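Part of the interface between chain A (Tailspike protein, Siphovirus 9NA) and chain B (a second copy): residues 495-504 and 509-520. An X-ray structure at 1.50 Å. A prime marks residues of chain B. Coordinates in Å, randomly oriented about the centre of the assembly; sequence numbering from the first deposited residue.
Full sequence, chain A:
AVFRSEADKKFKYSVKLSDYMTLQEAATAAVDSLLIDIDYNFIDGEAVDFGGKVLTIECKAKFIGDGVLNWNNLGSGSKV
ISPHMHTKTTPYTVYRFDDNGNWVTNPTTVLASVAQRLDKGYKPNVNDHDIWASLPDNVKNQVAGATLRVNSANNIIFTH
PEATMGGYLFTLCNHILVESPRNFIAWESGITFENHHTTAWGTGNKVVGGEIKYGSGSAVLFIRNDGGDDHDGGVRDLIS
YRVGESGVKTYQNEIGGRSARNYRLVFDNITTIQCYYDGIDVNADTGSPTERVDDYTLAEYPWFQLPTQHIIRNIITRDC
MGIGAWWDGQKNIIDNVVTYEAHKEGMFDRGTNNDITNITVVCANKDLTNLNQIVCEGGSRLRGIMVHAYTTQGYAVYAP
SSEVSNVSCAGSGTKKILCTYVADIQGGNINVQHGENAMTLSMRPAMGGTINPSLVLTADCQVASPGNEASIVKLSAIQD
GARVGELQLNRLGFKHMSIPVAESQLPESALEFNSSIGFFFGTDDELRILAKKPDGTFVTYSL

Chain A, residues 495-504: KHMSIPVAES
Chain B, residues 509-520: SALEFNSSIGFF

Short antiparallel strands from two copies of one chain can fasten an oligomer with few hydrogen bonds, provided side chains finish what the backbone begins. The tailspike protein of phage 9NA gives a compact example. Residues 497-500 of one chain form a strand that runs at 147° to strand 516′-520′ of its neighbour, the axes approaching to 4.6 Å. The register is set by Ile499, which faces Ile517′ as a hydrogen-bonded pair (CA-CA 5.3 Å), while Pro500 faces Ser516′ as a non-hydrogen-bonded pair (CA-CA 4.4 Å).

Both strands are extended, with phi/psi of -110/122 at Ile499 and -133/159 at Ile517′. Ile499 N donates to Ile517′ O at 2.9 Å, and Ile517′ N returns a bond to Ile499 O at 3.0 Å. Proline has no amide hydrogen, and as a member of the non-hydrogen-bonded pair Pro500 needs none for its pairing with Ser516′. The next link, from Val501 N to Ser515′ O at 3.0 Å, is nearly straight at 170°. Beside these bonds, Ser516′ CA lies 3.2 Å from Ile499 O in a CA-H...O contact.

Ser515′ departs from the strand, with positive phi and psi (64/55). Its CB points toward the partner, and chi1 of -156° (t) carries OG to 2.8 Å from Val501 O, to which it donates. Val501 O also stands 3.2 Å from Ser515′ O; as two acceptors, they form no hydrogen bond. Glu503 (m, t) brings its aliphatic CG to 3.4 Å from Ser515′ OG. Ser516′ adopts p instead, and its OG turns back on its own chain to donate to Phe513′ O at 2.7 Å, bracing the turn that precedes the strand.

On the sheet face shared by Ile499 and Ile517′, the contacts are apolar. Ile499 is m, t and Ile517′ is p, t; Ile499 CB rests 3.8 Å from Ile517′ CG1, and Val501 CG1 (Val501 chi1 -41°, m) meets the same Ile517′ CG1 at 3.9 Å. The CD1 of Ile499 reaches the edge of the Phe519′ ring, 3.9 Å from CE1; Phe519′ has chi1 -70° (m) and chi2 81°, and its CB points sideways while the ring end comes nearer.

Just before the start of the 497-500 strand, His496 takes chi1 64° (p) and chi2 -59°. This places NE2 3.0 Å from Ala510′ O, the acceptor of its hydrogen bond, and brings Gly518′ CA to the ring edge, 4.5 Å from CD2. Gly518′ leaves room here: an ideal CB would point toward the partner and lie a tight 3.2 Å from His496 CD2.

Two waters also bridge the stretches. One molecule donates to Met497 O (2.7 Å) and accepts from Phe519′ N (2.9 Å), extending the ladder beyond the paired residues. A second lies 2.9 Å from Ser498 OG and accepts from Glu512′ N at 2.8 Å; with chi1 at -53° (m), Ser498 OG also packs 3.7 Å from Leu511′ CD2. Together the stretches bury 564 Å².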

# COMPACT_ATOMS: atom_id res chain seq x y z
N LYS A 495 5.01 -21.55 -46.63
CA LYS A 495 6.21 -20.75 -46.32
C LYS A 495 6.36 -19.51 -47.20
O LYS A 495 7.45 -18.93 -47.27
CB LYS A 495 7.49 -21.60 -46.32
CG LYS A 495 7.33 -22.91 -45.53
CD LYS A 495 8.57 -23.77 -45.62
CE LYS A 495 8.31 -25.08 -44.89
NZ LYS A 495 9.41 -26.06 -45.11
N HIS A 496 5.25 -19.06 -47.78
CA HIS A 496 5.32 -17.96 -48.75
C HIS A 496 4.61 -16.73 -48.18
O HIS A 496 3.80 -16.82 -47.23
CB HIS A 496 4.57 -18.35 -50.02
CG HIS A 496 3.10 -18.56 -49.80
ND1 HIS A 496 2.62 -19.50 -48.91
CD2 HIS A 496 2.01 -17.93 -50.32
CE1 HIS A 496 1.29 -19.46 -48.90
NE2 HIS A 496 0.90 -18.52 -49.75
N MET A 497 4.90 -15.57 -48.76
CA MET A 497 4.07 -14.39 -48.51
C MET A 497 2.88 -14.32 -49.47
O MET A 497 3.07 -14.42 -50.71
CB MET A 497 4.92 -13.12 -48.63
CG MET A 497 4.20 -11.81 -48.33
SD MET A 497 5.31 -10.39 -48.64
CE MET A 497 6.22 -10.33 -47.17
N SER A 498 1.67 -14.17 -48.93
CA SER A 498 0.52 -13.76 -49.75
C SER A 498 0.48 -12.24 -49.80
O SER A 498 0.45 -11.58 -48.74
CB SER A 498 -0.79 -14.30 -49.16
OG SER A 498 -0.69 -15.69 -48.95
N ILE A 499 0.49 -11.71 -51.01
CA ILE A 499 0.66 -10.27 -51.24
C ILE A 499 -0.68 -9.69 -51.74
O ILE A 499 -1.18 -10.10 -52.81
CB ILE A 499 1.79 -10.02 -52.28
CG1 ILE A 499 3.12 -10.67 -51.84
CG2 ILE A 499 1.88 -8.52 -52.64
CD1 ILE A 499 4.23 -10.59 -52.89
N PRO A 500 -1.25 -8.69 -51.03
CA PRO A 500 -2.48 -8.06 -51.54
C PRO A 500 -2.15 -7.14 -52.69
O PRO A 500 -1.12 -6.44 -52.67
CB PRO A 500 -3.02 -7.30 -50.31
CG PRO A 500 -1.76 -7.02 -49.50
CD PRO A 500 -0.85 -8.19 -49.70
N VAL A 501 -2.98 -7.18 -53.74
CA VAL A 501 -2.75 -6.34 -54.92
C VAL A 501 -4.00 -5.54 -55.22
O VAL A 501 -5.12 -5.93 -54.86
CB VAL A 501 -2.23 -7.14 -56.13
CG1 VAL A 501 -1.22 -8.18 -55.72
CG2 VAL A 501 -3.35 -7.78 -56.85
N ALA A 502 -3.81 -4.39 -55.87
CA ALA A 502 -4.97 -3.55 -56.17
C ALA A 502 -5.90 -4.21 -57.19
O ALA A 502 -5.46 -4.92 -58.10
CB ALA A 502 -4.55 -2.16 -56.62
N GLU A 503 -7.20 -3.96 -57.01
CA GLU A 503 -8.24 -4.55 -57.86
C GLU A 503 -8.40 -3.88 -59.23
O GLU A 503 -9.05 -4.43 -60.12
CB GLU A 503 -9.58 -4.50 -57.11
CG GLU A 503 -9.54 -5.34 -55.82
CD GLU A 503 -10.75 -5.16 -54.94
OE1 GLU A 503 -11.79 -4.68 -55.45
OE2 GLU A 503 -10.66 -5.51 -53.73
N SER A 504 -7.83 -2.68 -59.37
CA SER A 504 -7.97 -1.89 -60.59
C SER A 504 -6.75 -0.99 -60.68
O SER A 504 -5.88 -1.03 -59.79
CB SER A 504 -9.29 -1.08 -60.56
OG SER A 504 -9.32 -0.17 -59.45
N SER B 509 -5.85 -22.98 -52.74
CA SER B 509 -6.24 -22.79 -51.34
C SER B 509 -5.22 -21.95 -50.53
O SER B 509 -5.56 -21.45 -49.46
CB SER B 509 -6.39 -24.14 -50.66
OG SER B 509 -5.18 -24.87 -50.83
N ALA B 510 -3.98 -21.81 -51.04
CA ALA B 510 -2.92 -21.08 -50.32
C ALA B 510 -2.95 -19.56 -50.52
O ALA B 510 -2.09 -18.84 -50.01
CB ALA B 510 -1.53 -21.65 -50.60
N LEU B 511 -3.97 -19.07 -51.23
CA LEU B 511 -4.27 -17.62 -51.29
C LEU B 511 -5.70 -17.42 -50.80
O LEU B 511 -6.68 -17.82 -51.47
CB LEU B 511 -4.11 -17.06 -52.72
CG LEU B 511 -2.69 -17.07 -53.29
CD1 LEU B 511 -2.62 -16.73 -54.79
CD2 LEU B 511 -1.79 -16.12 -52.48
N GLU B 512 -5.84 -16.79 -49.63
CA GLU B 512 -7.17 -16.70 -49.02
C GLU B 512 -8.07 -15.71 -49.73
O GLU B 512 -9.23 -16.01 -50.01
CB GLU B 512 -7.06 -16.35 -47.54
CG GLU B 512 -8.40 -16.19 -46.85
CD GLU B 512 -8.33 -16.14 -45.33
OE1 GLU B 512 -9.41 -16.26 -44.72
OE2 GLU B 512 -7.22 -15.96 -44.76
N PHE B 513 -7.53 -14.53 -50.02
CA PHE B 513 -8.39 -13.43 -50.43
C PHE B 513 -8.31 -13.13 -51.91
O PHE B 513 -7.21 -13.17 -52.52
CB PHE B 513 -8.09 -12.16 -49.61
CG PHE B 513 -8.40 -12.31 -48.13
CD1 PHE B 513 -7.37 -12.34 -47.18
CD2 PHE B 513 -9.71 -12.48 -47.71
CE1 PHE B 513 -7.65 -12.52 -45.82
CE2 PHE B 513 -10.01 -12.65 -46.34
CZ PHE B 513 -8.97 -12.68 -45.40
N ASN B 514 -9.46 -12.76 -52.46
CA ASN B 514 -9.50 -12.22 -53.84
C ASN B 514 -8.50 -11.07 -54.00
O ASN B 514 -8.24 -10.31 -53.04
CB ASN B 514 -10.91 -11.72 -54.18
CG ASN B 514 -11.93 -12.83 -54.21
OD1 ASN B 514 -11.57 -14.00 -54.18
ND2 ASN B 514 -13.21 -12.47 -54.27
N SER B 515 -7.93 -10.94 -55.21
CA SER B 515 -6.99 -9.87 -55.54
C SER B 515 -5.71 -9.98 -54.71
O SER B 515 -5.28 -9.03 -54.02
CB SER B 515 -7.65 -8.50 -55.44
OG SER B 515 -6.96 -7.55 -56.25
N SER B 516 -5.09 -11.14 -54.80
CA SER B 516 -3.81 -11.39 -54.11
C SER B 516 -2.94 -12.35 -54.93
O SER B 516 -3.45 -13.05 -55.78
CB SER B 516 -4.00 -11.88 -52.66
OG SER B 516 -4.56 -13.17 -52.58
N ILE B 517 -1.63 -12.34 -54.68
CA ILE B 517 -0.66 -13.20 -55.40
C ILE B 517 0.30 -13.89 -54.44
O ILE B 517 0.50 -13.44 -53.30
CB ILE B 517 0.14 -12.40 -56.48
CG1 ILE B 517 1.03 -11.32 -55.81
CG2 ILE B 517 -0.84 -11.76 -57.51
CD1 ILE B 517 2.02 -10.66 -56.78
N GLY B 518 0.90 -14.98 -54.91
CA GLY B 518 1.99 -15.64 -54.17
C GLY B 518 2.99 -16.15 -55.17
O GLY B 518 2.59 -16.65 -56.23
N PHE B 519 4.27 -15.99 -54.87
CA PHE B 519 5.32 -16.53 -55.72
C PHE B 519 5.65 -17.98 -55.33
O PHE B 519 5.53 -18.38 -54.17
CB PHE B 519 6.60 -15.70 -55.62
CG PHE B 519 6.50 -14.32 -56.25
CD1 PHE B 519 5.90 -13.24 -55.58
CD2 PHE B 519 7.03 -14.10 -57.52
CE1 PHE B 519 5.86 -11.96 -56.20
CE2 PHE B 519 7.00 -12.84 -58.12
CZ PHE B 519 6.40 -11.78 -57.46
N PHE B 520 6.08 -18.76 -56.31
CA PHE B 520 6.54 -20.11 -56.04
C PHE B 520 7.49 -20.59 -57.11
O PHE B 520 7.54 -20.04 -58.22
CB PHE B 520 5.34 -21.08 -55.92
CG PHE B 520 4.62 -21.32 -57.22
CD1 PHE B 520 3.60 -20.45 -57.64
CD2 PHE B 520 4.94 -22.43 -58.01
CE1 PHE B 520 2.92 -20.71 -58.86
CE2 PHE B 520 4.29 -22.68 -59.21
CZ PHE B 520 3.27 -21.85 -59.63
O HOH W 1 5.23 -15.04 -52.27
O HOH W 2 -3.52 -15.65 -48.51